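Local coordinates for transferrin binding protein B (Actinobacillus suis, PDB 3PQU), which probably captures iron-loaded host transferrin at the bacterial surface, as an outer-membrane lipoprotein of the transferrin receptor system used for iron acquisition, at residues K47-R51 and T179-T184; F127-E133 and F145-G151; K173-F178 and H229-F233; Y186-F191 and D286-T290. All coordinates share one frame. Where two conformers were deposited one is given. Numbering follows the deposited sequence.

All four contacts lie in the N-lobe, which pairs a handle domain with a beta barrel. Contact 1 is the most buried; its segments join handle to barrel by packing, with no hydrogen bond between them. Contact 2 stays within the handle, is partly exposed, and relies on antiparallel backbone hydrogen bonds; R50 of contact 1 reaches into it to bond I149 O. Contacts 3 and 4, both partly buried, belong to the barrel region. Contact 3 combines backbone hydrogen bonds with an aromatic cluster (W176, F178, H229) and shares strand 170-183 with contact 1. Contact 4 packs two loops by apolar side chains, meeting contact 1 through Y186 and D181 and contact 3 where F289 and F191 touch F178.

Contact 1 of 4, residues K47-R51 and T179-T184; sequences KIPRR and TSDVKT
P49 lays its ring over the kinked backbone of T179-D181, where the strand breaks at D181, with CD 3.3 Å from T179 OG1 and CG 3.5 Å from S180 O. Both segments run nearly the same way, their end-to-end directions 8° apart, and are extended apart from T184 (phi/psi -63/-21°), which turns the chain; no hydrogen bond crosses between them. The CA atoms of I48 and T179 are 6.2 Å apart, those of P49 and D181 5.9 Å. Residues 47-51 keep phi between -138 and -67° and psi between 121 and 144°; in the other segment D181 has -92/-174° and the strand resumes at V182. P49, R51, T179 and V182 direct CA-to-CB toward the opposite segment. V182, chi1 t, packs against both P49 and R51: its CG2 is 4.1 Å from P49 CB and its CG1 3.9 Å from R51 CB. R51 starts t,t, then turns at chi3 (p), so that T184 CG2 lies over one guanidinium face, 3.5 Å from R51 NE. T179 OG1 donates to S180 O (3.0 Å), and S180 OG to D181 O (2.7 Å). This is packing between the handle domain, to which 47-51 belongs, and barrel strand 170-183. The polar ends look elsewhere: R50 to I149 O, R51 to N199, D181 to Y186. Between these segments, then, van der Waals packing, partly carbon against oxygen, holds handle to barrel without a direct hydrogen bond.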
loop_
_atom_site.group_PDB
_atom_site.type_symbol
_atom_site.label_atom_id
_atom_site.label_comp_id
_atom_site.label_asym_id
_atom_site.label_seq_id
_atom_site.Cartn_x
_atom_site.Cartn_y
_atom_site.Cartn_z
ATOM N N LYS A 47 -5.187 3.324 19.256
ATOM C CA LYS A 47 -6.221 3.497 20.266
ATOM C C LYS A 47 -6.145 4.884 20.909
ATOM O O LYS A 47 -5.062 5.410 21.141
ATOM C CB LYS A 47 -6.049 2.414 21.336
ATOM C CG LYS A 47 -7.115 2.394 22.423
ATOM C CD LYS A 47 -7.077 1.046 23.135
ATOM C CE LYS A 47 -8.292 0.817 24.017
ATOM N NZ LYS A 47 -8.340 -0.606 24.462
ATOM N N ILE A 48 -7.299 5.466 21.204
ATOM C CA ILE A 48 -7.358 6.765 21.897
ATOM C C ILE A 48 -6.999 6.554 23.373
ATOM O O ILE A 48 -7.662 5.767 24.053
ATOM C CB ILE A 48 -8.795 7.407 21.758
ATOM C CG1 ILE A 48 -9.111 7.724 20.276
ATOM C CG2 ILE A 48 -8.925 8.689 22.599
ATOM C CD1 ILE A 48 -10.598 8.189 20.006
ATOM N N PRO A 49 -5.938 7.224 23.875
ATOM C CA PRO A 49 -5.524 6.997 25.276
ATOM C C PRO A 49 -6.545 7.493 26.299
ATOM O O PRO A 49 -7.206 8.522 26.077
ATOM C CB PRO A 49 -4.215 7.803 25.398
ATOM C CG PRO A 49 -3.657 7.823 24.001
ATOM C CD PRO A 49 -4.904 7.964 23.118
ATOM N N ARG A 50 -6.666 6.743 27.399
ATOM C CA ARG A 50 -7.646 6.972 28.473
ATOM C C ARG A 50 -6.896 6.756 29.772
ATOM O O ARG A 50 -6.226 5.747 29.923
ATOM C CB ARG A 50 -8.776 5.928 28.381
ATOM C CG ARG A 50 -9.853 6.199 27.316
ATOM C CD ARG A 50 -10.371 4.919 26.667
ATOM N NE ARG A 50 -11.059 3.991 27.575
ATOM C CZ ARG A 50 -12.337 4.095 27.927
ATOM N NH1 ARG A 50 -13.090 5.101 27.479
ATOM N NH2 ARG A 50 -12.868 3.205 28.747
ATOM N N ARG A 51 -7.007 7.682 30.717
ATOM C CA ARG A 51 -6.269 7.531 31.982
ATOM C C ARG A 51 -6.891 6.452 32.864
ATOM O O ARG A 51 -8.105 6.343 32.940
ATOM C CB ARG A 51 -6.210 8.847 32.755
ATOM C CG ARG A 51 -5.238 8.809 33.943
ATOM C CD ARG A 51 -5.053 10.195 34.517
ATOM N NE ARG A 51 -6.301 10.757 35.039
ATOM C CZ ARG A 51 -6.704 10.607 36.298
ATOM N NH1 ARG A 51 -5.970 9.897 37.140
ATOM N NH2 ARG A 51 -7.843 11.144 36.710
ATOM N N THR A 179 -5.043 12.098 17.836
ATOM C CA THR A 179 -5.211 11.943 19.268
ATOM C C THR A 179 -3.883 12.325 19.923
ATOM O O THR A 179 -2.813 12.034 19.377
ATOM C CB THR A 179 -5.587 10.496 19.696
ATOM O OG1 THR A 179 -5.712 10.448 21.121
ATOM C CG2 THR A 179 -4.510 9.470 19.280
ATOM N N SER A 180 -3.964 12.994 21.074
ATOM C CA SER A 180 -2.809 13.264 21.918
ATOM C C SER A 180 -2.573 12.070 22.825
ATOM O O SER A 180 -3.284 11.065 22.743
ATOM C CB SER A 180 -3.041 14.508 22.791
ATOM O OG SER A 180 -4.038 14.281 23.798
ATOM N N ASP A 181 -1.564 12.176 23.694
ATOM C CA ASP A 181 -1.475 11.281 24.831
ATOM C C ASP A 181 -2.187 11.939 26.011
ATOM O O ASP A 181 -2.783 13.001 25.866
ATOM C CB ASP A 181 -0.008 10.956 25.194
ATOM C CG ASP A 181 0.788 12.190 25.622
ATOM O OD1 ASP A 181 1.886 12.022 26.208
ATOM O OD2 ASP A 181 0.319 13.318 25.350
ATOM N N VAL A 182 -2.108 11.323 27.185
ATOM C CA VAL A 182 -2.803 11.855 28.348
ATOM C C VAL A 182 -1.821 12.238 29.453
ATOM O O VAL A 182 -0.902 11.483 29.743
ATOM C CB VAL A 182 -3.836 10.832 28.871
ATOM C CG1 VAL A 182 -4.189 11.103 30.344
ATOM C CG2 VAL A 182 -5.106 10.839 27.982
ATOM N N LYS A 183 -2.000 13.425 30.033
ATOM C CA LYS A 183 -1.258 13.853 31.232
ATOM C C LYS A 183 -2.161 14.747 32.067
ATOM O O LYS A 183 -2.707 15.723 31.556
ATOM C CB LYS A 183 -0.030 14.708 30.854
ATOM C CG LYS A 183 1.134 13.949 30.297
ATOM C CD LYS A 183 2.199 14.897 29.791
ATOM C CE LYS A 183 3.320 14.151 29.077
ATOM N NZ LYS A 183 4.493 15.048 28.772
ATOM N N THR A 184 -2.292 14.464 33.350
ATOM C CA THR A 184 -3.128 15.307 34.196
ATOM C C THR A 184 -2.569 16.741 34.273
ATOM O O THR A 184 -3.290 17.682 34.598
ATOM C CB THR A 184 -3.273 14.723 35.618
ATOM O OG1 THR A 184 -1.971 14.476 36.156
ATOM C CG2 THR A 184 -4.067 13.419 35.592
#

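Contact 2 of 4, residues F127-E133 and F145-G151; sequences FDESYSE and FKNGIDG
Two antiparallel ladders, offset by one residue, join these handle segments. D128 and D150 form a hydrogen-bonded pair (D128 N to D150 O 2.8 Å, D150 N to D128 O 3.0 Å), as do E133 and K146 (E133 N to K146 O 2.8 Å, K146 N to E133 O 2.9 Å); between them Y131 N donates to G148 O at 2.9 Å, G148 having glycine-suited phi/psi 96/-152°. F127, chi1 p, sets CD1 4.0 Å from I149 CG2 and faces G151, where a CB would clash. D128, chi1 t, closes an Asx turn, OD1 accepting from S130 N at 3.0 Å, its carboxylate also bonding T98 and S100. Y131, also t, sets CD2 3.6 Å from D150 OD1 and makes a cation-pi contact with K97. N147 (t) turns OD1 inward to G148 N (weak, 2.8 Å) and a water (2.7 Å) shared with S130 OG (2.8 Å). Backbone bonds thus set the register; E133 (t,t) and K146 (m,t,t,t) meet through a water 3.2 Å from E133 OE2 and K146 NZ, and D150 salt-bridges K97.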
loop_
_atom_site.group_PDB
_atom_site.type_symbol
_atom_site.label_atom_id
_atom_site.label_comp_id
_atom_site.label_asym_id
_atom_site.label_seq_id
_atom_site.Cartn_x
_atom_site.Cartn_y
_atom_site.Cartn_z
ATOM N N PHE A 127 -15.468 5.553 17.135
ATOM C CA PHE A 127 -15.487 5.587 18.593
ATOM C C PHE A 127 -16.862 5.442 19.226
ATOM O O PHE A 127 -17.897 5.657 18.578
ATOM C CB PHE A 127 -14.826 6.890 19.074
ATOM C CG PHE A 127 -15.710 8.114 18.918
ATOM C CD1 PHE A 127 -16.473 8.574 19.984
ATOM C CD2 PHE A 127 -15.784 8.789 17.699
ATOM C CE1 PHE A 127 -17.316 9.694 19.835
ATOM C CE2 PHE A 127 -16.599 9.905 17.542
ATOM C CZ PHE A 127 -17.369 10.364 18.612
ATOM N N ASP A 128 -16.845 5.056 20.500
ATOM C CA ASP A 128 -18.023 5.026 21.357
ATOM C C ASP A 128 -17.920 6.278 22.227
ATOM O O ASP A 128 -16.906 6.505 22.882
ATOM C CB ASP A 128 -18.017 3.740 22.209
ATOM C CG ASP A 128 -19.257 3.593 23.090
ATOM O OD1 ASP A 128 -19.807 4.603 23.549
ATOM O OD2 ASP A 128 -19.674 2.455 23.365
ATOM N N GLU A 129 -18.941 7.119 22.212
ATOM C CA GLU A 129 -18.874 8.379 22.956
ATOM C C GLU A 129 -18.657 8.170 24.459
ATOM O O GLU A 129 -18.036 8.997 25.119
ATOM C CB GLU A 129 -20.168 9.170 22.769
ATOM C CG GLU A 129 -20.239 10.447 23.561
ATOM C CD GLU A 129 -21.527 11.216 23.286
ATOM O OE1 GLU A 129 -21.870 11.404 22.099
ATOM O OE2 GLU A 129 -22.200 11.636 24.254
ATOM N N SER A 130 -19.204 7.094 25.016
ATOM C CA SER A 130 -19.106 6.910 26.457
ATOM C C SER A 130 -19.137 5.454 26.848
ATOM O O SER A 130 -20.211 4.838 26.901
ATOM C CB SER A 130 -20.226 7.673 27.191
ATOM O OG SER A 130 -20.013 7.647 28.599
ATOM N N TYR A 131 -17.960 4.931 27.176
ATOM C CA TYR A 131 -17.774 3.509 27.473
ATOM C C TYR A 131 -16.917 3.318 28.727
ATOM O O TYR A 131 -15.838 3.882 28.865
ATOM C CB TYR A 131 -17.125 2.776 26.274
ATOM C CG TYR A 131 -16.788 1.325 26.594
ATOM C CD1 TYR A 131 -17.790 0.346 26.629
ATOM C CD2 TYR A 131 -15.486 0.939 26.895
ATOM C CE1 TYR A 131 -17.494 -0.979 26.952
ATOM C CE2 TYR A 131 -15.177 -0.394 27.211
ATOM C CZ TYR A 131 -16.183 -1.337 27.235
ATOM O OH TYR A 131 -15.885 -2.639 27.542
ATOM N N SER A 132 -17.404 2.505 29.638
ATOM C CA SER A 132 -16.787 2.370 30.939
ATOM C C SER A 132 -16.085 1.019 31.040
ATOM O O SER A 132 -16.704 -0.026 30.849
ATOM C CB SER A 132 -17.877 2.492 32.017
ATOM O OG SER A 132 -17.363 2.183 33.293
ATOM N N GLU A 133 -14.787 1.035 31.313
ATOM C CA GLU A 133 -14.063 -0.213 31.556
ATOM C C GLU A 133 -13.643 -0.273 33.010
ATOM O O GLU A 133 -12.872 0.568 33.484
ATOM C CB GLU A 133 -12.822 -0.342 30.657
ATOM C CG GLU A 133 -12.062 -1.657 30.870
ATOM C CD GLU A 133 -10.718 -1.705 30.146
ATOM O OE1 GLU A 133 -10.185 -2.817 29.930
ATOM O OE2 GLU A 133 -10.192 -0.632 29.799
ATOM N N PHE A 145 -9.916 1.451 35.902
ATOM C CA PHE A 145 -11.135 2.213 35.715
ATOM C C PHE A 145 -10.915 3.322 34.714
ATOM O O PHE A 145 -10.236 4.298 35.017
ATOM C CB PHE A 145 -11.631 2.814 37.028
ATOM C CG PHE A 145 -12.811 3.732 36.848
ATOM C CD1 PHE A 145 -13.848 3.383 35.990
ATOM C CD2 PHE A 145 -12.884 4.939 37.521
ATOM C CE1 PHE A 145 -14.938 4.225 35.802
ATOM C CE2 PHE A 145 -13.975 5.792 37.341
ATOM C CZ PHE A 145 -15.001 5.435 36.485
ATOM N N LYS A 146 -11.484 3.149 33.522
ATOM C CA LYS A 146 -11.398 4.135 32.449
ATOM C C LYS A 146 -12.820 4.421 31.956
ATOM O O LYS A 146 -13.689 3.552 32.002
ATOM C CB LYS A 146 -10.510 3.616 31.315
ATOM C CG LYS A 146 -9.062 3.270 31.742
ATOM C CD LYS A 146 -8.256 2.657 30.577
ATOM C CE LYS A 146 -6.761 2.591 30.892
ATOM N NZ LYS A 146 -6.001 1.923 29.798
ATOM N N ASN A 147 -13.059 5.644 31.505
ATOM C CA ASN A 147 -14.403 6.033 31.096
ATOM C C ASN A 147 -14.404 7.151 30.075
ATOM O O ASN A 147 -13.392 7.819 29.890
ATOM C CB ASN A 147 -15.259 6.420 32.308
ATOM C CG ASN A 147 -16.752 6.372 31.990
ATOM O OD1 ASN A 147 -17.167 5.733 31.028
ATOM N ND2 ASN A 147 -17.551 7.061 32.785
ATOM N N GLY A 148 -15.525 7.333 29.374
ATOM C CA GLY A 148 -15.593 8.340 28.334
ATOM C C GLY A 148 -15.327 7.786 26.933
ATOM O O GLY A 148 -15.608 6.620 26.654
ATOM N N ILE A 149 -14.811 8.626 26.040
ATOM C CA ILE A 149 -14.564 8.199 24.645
ATOM C C ILE A 149 -13.673 6.964 24.574
ATOM O O ILE A 149 -12.661 6.881 25.264
ATOM C CB ILE A 149 -13.990 9.349 23.783
ATOM C CG1 ILE A 149 -15.094 10.375 23.486
ATOM C CG2 ILE A 149 -13.361 8.844 22.441
ATOM C CD1 ILE A 149 -14.573 11.626 22.792
ATOM N N ASP A 150 -14.078 5.992 23.763
ATOM C CA ASP A 150 -13.268 4.803 23.521
ATOM C C ASP A 150 -13.266 4.538 22.039
ATOM O O ASP A 150 -14.332 4.378 21.447
ATOM C CB ASP A 150 -13.857 3.571 24.226
ATOM C CG ASP A 150 -12.924 2.373 24.160
ATOM O OD1 ASP A 150 -13.383 1.235 23.927
ATOM O OD2 ASP A 150 -11.714 2.584 24.331
ATOM N N GLY A 151 -12.083 4.491 21.425
ATOM C CA GLY A 151 -12.040 4.273 19.990
ATOM C C GLY A 151 -10.651 4.394 19.420
ATOM O O GLY A 151 -9.678 4.223 20.156
HETATM O O HOH W 1 -19.745 5.395 30.310
HETATM O O HOH W 2 -7.456 -0.448 28.245
#

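Contact 3 of 4, residues K173-F178 and H229-F233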
loop_
_atom_site.group_PDB
_atom_site.type_symbol
_atom_site.label_atom_id
_atom_site.label_comp_id
_atom_site.label_asym_id
_atom_site.label_seq_id
_atom_site.Cartn_x
_atom_site.Cartn_y
_atom_site.Cartn_z
ATOM N N LYS A 173 -6.919 17.702 -1.797
ATOM C CA LYS A 173 -7.586 18.321 -0.650
ATOM C C LYS A 173 -8.346 17.288 0.166
ATOM O O LYS A 173 -8.909 16.340 -0.390
ATOM C CB LYS A 173 -8.553 19.409 -1.115
ATOM C CG LYS A 173 -7.910 20.577 -1.838
ATOM C CD LYS A 173 -8.967 21.621 -2.226
ATOM C CE LYS A 173 -8.324 22.976 -2.474
ATOM N NZ LYS A 173 -9.349 24.012 -2.811
ATOM N N GLY A 174 -8.381 17.479 1.481
ATOM C CA GLY A 174 -9.035 16.522 2.363
ATOM C C GLY A 174 -9.051 16.937 3.832
ATOM O O GLY A 174 -9.240 18.101 4.178
ATOM N N THR A 175 -8.828 15.971 4.707
ATOM C CA THR A 175 -8.920 16.213 6.135
ATOM C C THR A 175 -7.661 15.729 6.839
ATOM O O THR A 175 -6.756 15.171 6.215
ATOM C CB THR A 175 -10.107 15.433 6.751
ATOM O OG1 THR A 175 -9.936 14.034 6.491
ATOM C CG2 THR A 175 -11.451 15.908 6.169
ATOM N N TRP A 176 -7.611 15.972 8.144
ATOM C CA TRP A 176 -6.668 15.285 9.020
ATOM C C TRP A 176 -7.378 15.060 10.341
ATOM O O TRP A 176 -8.428 15.649 10.583
ATOM C CB TRP A 176 -5.339 16.062 9.189
ATOM C CG TRP A 176 -5.456 17.420 9.830
ATOM C CD1 TRP A 176 -6.072 18.548 9.306
ATOM C CD2 TRP A 176 -4.898 17.822 11.086
ATOM N NE1 TRP A 176 -5.935 19.608 10.180
ATOM C CE2 TRP A 176 -5.219 19.190 11.274
ATOM C CE3 TRP A 176 -4.128 17.166 12.058
ATOM C CZ2 TRP A 176 -4.827 19.899 12.410
ATOM C CZ3 TRP A 176 -3.731 17.875 13.185
ATOM C CH2 TRP A 176 -4.086 19.229 13.351
ATOM N N ASP A 177 -6.808 14.195 11.181
ATOM C CA ASP A 177 -7.386 13.837 12.489
ATOM C C ASP A 177 -6.257 13.401 13.424
ATOM O O ASP A 177 -5.161 13.090 12.965
ATOM C CB ASP A 177 -8.390 12.693 12.345
ATOM C CG ASP A 177 -9.693 13.141 11.727
ATOM O OD1 ASP A 177 -9.937 12.848 10.539
ATOM O OD2 ASP A 177 -10.463 13.808 12.436
ATOM N N PHE A 178 -6.519 13.379 14.729
ATOM C CA PHE A 178 -5.448 13.143 15.693
ATOM C C PHE A 178 -5.941 12.708 17.066
ATOM O O PHE A 178 -7.091 12.937 17.420
ATOM C CB PHE A 178 -4.626 14.436 15.858
ATOM C CG PHE A 178 -5.437 15.609 16.410
ATOM C CD1 PHE A 178 -5.580 15.787 17.785
ATOM C CD2 PHE A 178 -6.069 16.504 15.552
ATOM C CE1 PHE A 178 -6.344 16.842 18.326
ATOM C CE2 PHE A 178 -6.815 17.589 16.076
ATOM C CZ PHE A 178 -6.956 17.749 17.474
ATOM N N HIS A 229 -11.135 19.877 10.527
ATOM C CA HIS A 229 -9.697 19.831 10.306
ATOM C C HIS A 229 -9.407 19.509 8.842
ATOM O O HIS A 229 -9.588 18.370 8.376
ATOM C CB HIS A 229 -9.037 18.808 11.236
ATOM C CG HIS A 229 -9.401 18.998 12.677
ATOM N ND1 HIS A 229 -10.447 18.327 13.278
ATOM C CD2 HIS A 229 -8.873 19.808 13.627
ATOM C CE1 HIS A 229 -10.550 18.718 14.540
ATOM N NE2 HIS A 229 -9.610 19.620 14.773
ATOM N N SER A 230 -8.948 20.522 8.118
ATOM C CA SER A 230 -8.777 20.390 6.677
ATOM C C SER A 230 -7.304 20.272 6.308
ATOM O O SER A 230 -6.413 20.765 7.011
ATOM C CB SER A 230 -9.434 21.576 5.947
ATOM O OG SER A 230 -8.819 22.792 6.332
ATOM N N SER A 231 -7.049 19.601 5.190
ATOM C CA SER A 231 -5.688 19.412 4.729
ATOM C C SER A 231 -5.586 19.823 3.271
ATOM O O SER A 231 -6.549 19.700 2.504
ATOM C CB SER A 231 -5.257 17.951 4.904
ATOM O OG SER A 231 -5.973 17.079 4.049
ATOM N N GLU A 232 -4.416 20.306 2.883
ATOM C CA GLU A 232 -4.150 20.551 1.476
ATOM C C GLU A 232 -2.714 20.170 1.142
ATOM O O GLU A 232 -1.796 20.446 1.917
ATOM C CB GLU A 232 -4.431 22.007 1.104
ATOM C CG GLU A 232 -4.349 22.230 -0.409
ATOM C CD GLU A 232 -4.866 23.594 -0.854
ATOM O OE1 GLU A 232 -5.720 24.184 -0.151
ATOM O OE2 GLU A 232 -4.416 24.065 -1.922
ATOM N N PHE A 233 -2.529 19.501 0.007
ATOM C CA PHE A 233 -1.188 19.128 -0.447
ATOM C C PHE A 233 -0.894 19.556 -1.889
ATOM O O PHE A 233 -1.783 19.560 -2.742
ATOM C CB PHE A 233 -0.982 17.621 -0.327
ATOM C CG PHE A 233 -1.221 17.084 1.055
ATOM C CD1 PHE A 233 -0.168 16.936 1.941
ATOM C CD2 PHE A 233 -2.503 16.729 1.469
ATOM C CE1 PHE A 233 -0.375 16.436 3.229
ATOM C CE2 PHE A 233 -2.722 16.232 2.746
ATOM C CZ PHE A 233 -1.649 16.085 3.634
HETATM O O HOH W 3 -11.772 16.112 11.950
#
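This is an antiparallel strand pairing within the N-lobe beta barrel, between neighbours 170-183 and 229-236, ending in an aromatic cluster. G174 and S231 are its hydrogen-bonded pair: G174 N donates to S231 O at 3.1 Å and S231 N to G174 O at 2.8 Å. K173-E232 and T175-S230 are non-hydrogen-bonded pairs, their CA atoms 4.6 and 4.2 Å apart. Beyond them W176 N reaches H229 O at 3.1 Å, and S231 OG adds a bond to T175 O at 3.0 Å. The segment axes meet at 128°, well short of straight antiparallel, as the strands twist across each other. H229 builds the cluster: its CB makes a CH-pi contact over the W176 five-membered ring, 3.6 Å from the centroid, and the imidazole edge points at the same indole in a T-shaped pair (centroids 5.5 Å, planes at 78°). The F178 edge in turn meets the imidazole face (5.3 Å, 84°). A water links D177 OD2 (2.7 Å) and H229 ND1 (2.9 Å), while H229 NE2 bonds D207. Strand 318-326 pairs with 170-183 along its other edge, and strand 241-249 continues the sheet beyond 229-236, where Y247 O accepts from W176 NE1.

Contact 4 of 4, residues Y186-F191 and D286-T290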
loop_
_atom_site.group_PDB
_atom_site.type_symbol
_atom_site.label_atom_id
_atom_site.label_comp_id
_atom_site.label_asym_id
_atom_site.label_seq_id
_atom_site.Cartn_x
_atom_site.Cartn_y
_atom_site.Cartn_z
ATOM N N TYR A 186 -1.661 18.496 31.715
ATOM C CA TYR A 186 -2.061 19.259 30.532
ATOM C C TYR A 186 -3.091 20.314 30.873
ATOM O O TYR A 186 -4.080 20.035 31.556
ATOM C CB TYR A 186 -2.629 18.344 29.446
ATOM C CG TYR A 186 -1.584 17.649 28.601
ATOM C CD1 TYR A 186 -0.376 18.267 28.288
ATOM C CD2 TYR A 186 -1.827 16.389 28.082
ATOM C CE1 TYR A 186 0.561 17.631 27.475
ATOM C CE2 TYR A 186 -0.888 15.743 27.291
ATOM C CZ TYR A 186 0.285 16.355 27.000
ATOM O OH TYR A 186 1.171 15.671 26.219
ATOM N N GLU A 187 -2.860 21.534 30.408
ATOM C CA GLU A 187 -3.883 22.572 30.486
ATOM C C GLU A 187 -4.138 23.111 29.073
ATOM O O GLU A 187 -3.649 24.179 28.716
ATOM C CB GLU A 187 -3.437 23.687 31.432
ATOM C CG GLU A 187 -3.267 23.243 32.890
ATOM C CD GLU A 187 -4.592 22.876 33.568
ATOM O OE1 GLU A 187 -5.672 23.170 33.008
ATOM O OE2 GLU A 187 -4.554 22.291 34.672
ATOM N N LEU A 188 -4.875 22.358 28.263
ATOM C CA LEU A 188 -5.060 22.721 26.852
ATOM C C LEU A 188 -6.280 23.612 26.661
ATOM O O LEU A 188 -7.222 23.544 27.443
ATOM C CB LEU A 188 -5.202 21.463 25.985
ATOM C CG LEU A 188 -4.217 20.344 26.335
ATOM C CD1 LEU A 188 -4.464 19.121 25.479
ATOM C CD2 LEU A 188 -2.803 20.823 26.167
ATOM N N SER A 189 -6.266 24.437 25.613
ATOM C CA SER A 189 -7.448 25.215 25.248
ATOM C C SER A 189 -8.048 24.746 23.936
ATOM O O SER A 189 -7.348 24.224 23.076
ATOM C CB SER A 189 -7.113 26.704 25.150
ATOM O OG SER A 189 -5.923 26.890 24.408
ATOM N N GLY A 190 -9.351 24.943 23.789
ATOM C CA GLY A 190 -10.011 24.664 22.532
ATOM C C GLY A 190 -10.601 23.277 22.446
ATOM O O GLY A 190 -11.157 22.912 21.411
ATOM N N PHE A 191 -10.492 22.512 23.534
ATOM C CA PHE A 191 -11.044 21.156 23.604
ATOM C C PHE A 191 -12.169 21.070 24.640
ATOM O O PHE A 191 -12.089 21.702 25.687
ATOM C CB PHE A 191 -9.950 20.157 23.969
ATOM C CG PHE A 191 -8.899 19.996 22.912
ATOM C CD1 PHE A 191 -9.114 19.170 21.830
ATOM C CD2 PHE A 191 -7.688 20.679 23.002
ATOM C CE1 PHE A 191 -8.121 19.005 20.844
ATOM C CE2 PHE A 191 -6.693 20.530 22.033
ATOM C CZ PHE A 191 -6.903 19.701 20.941
ATOM N N ASP A 286 3.247 24.960 21.831
ATOM C CA ASP A 286 2.068 24.120 22.086
ATOM C C ASP A 286 2.505 22.765 22.666
ATOM O O ASP A 286 3.365 22.083 22.080
ATOM C CB ASP A 286 1.243 23.921 20.807
ATOM C CG ASP A 286 -0.131 23.329 21.093
ATOM O OD1 ASP A 286 -1.127 24.047 20.879
ATOM O OD2 ASP A 286 -0.212 22.170 21.563
ATOM N N PRO A 287 1.934 22.369 23.817
ATOM C CA PRO A 287 2.461 21.127 24.404
ATOM C C PRO A 287 2.108 19.868 23.616
ATOM O O PRO A 287 2.781 18.849 23.804
ATOM C CB PRO A 287 1.824 21.078 25.800
ATOM C CG PRO A 287 0.616 21.988 25.709
ATOM C CD PRO A 287 0.931 23.032 24.684
ATOM N N ILE A 288 1.108 19.900 22.740
ATOM C CA ILE A 288 0.866 18.674 21.968
ATOM C C ILE A 288 1.117 18.768 20.471
ATOM O O ILE A 288 1.528 17.785 19.862
ATOM C CB ILE A 288 -0.514 18.023 22.256
ATOM C CG1 ILE A 288 -1.644 18.907 21.798
ATOM C CG2 ILE A 288 -0.677 17.719 23.752
ATOM C CD1 ILE A 288 -3.057 18.193 21.865
ATOM N N PHE A 289 0.868 19.934 19.873
ATOM C CA PHE A 289 1.096 20.106 18.435
ATOM C C PHE A 289 2.553 20.478 18.159
ATOM O O PHE A 289 2.902 21.646 17.972
ATOM C CB PHE A 289 0.074 21.094 17.828
ATOM C CG PHE A 289 -1.353 20.597 17.952
ATOM C CD1 PHE A 289 -1.804 19.558 17.157
ATOM C CD2 PHE A 289 -2.207 21.109 18.912
ATOM C CE1 PHE A 289 -3.121 19.061 17.289
ATOM C CE2 PHE A 289 -3.527 20.626 19.044
ATOM C CZ PHE A 289 -3.968 19.604 18.230
ATOM N N THR A 290 3.402 19.452 18.167
ATOM C CA THR A 290 4.849 19.631 18.084
ATOM C C THR A 290 5.378 18.976 16.810
ATOM O O THR A 290 4.610 18.363 16.074
ATOM C CB THR A 290 5.535 18.968 19.265
ATOM O OG1 THR A 290 5.020 17.637 19.385
ATOM C CG2 THR A 290 5.280 19.743 20.580
HETATM O O HOH W 4 3.621 16.426 25.919
#
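Neither segment is helix or strand, and their backbones stay well apart: the nearest CA atoms, of Y186 and P287, are 7.8 Å from each other. Residues 186-191 are largely extended until G190 (phi/psi 93/2°), whereas 286-290 curl tightly. D286 OD2 accepts from I288 N at 2.9 Å, closing an Asx turn, and from F289 N at 3.0 Å; F289 then centres an inverse gamma turn (T290 N to I288 O 3.0 Å, weak). The curl turns P287 and I288 toward the other loop. These are connections of the N-lobe barrel, one following strand 170-183 and the other between strands 274-281 and 292-300, meeting through apolar side chains. I288 makes the most of it: CG2 lies over the Y186 ring in a CH-pi contact, 4.1 Å from its centroid, and CD1 is 4.0 Å from L188 CD1 and 4.2 Å from F191 CZ. L188 CD2 also touches P287 CG at 3.6 Å, and F191 CZ approaches F289 CE2 edge to edge at 4.0 Å. A water donates to Y186 OH at 2.6 Å and weakly to P287 O at 3.3 Å; the same hydroxyl is hydrogen-bonded to D181. F289 also meets F178 edge-to-face and R263 by cation-pi.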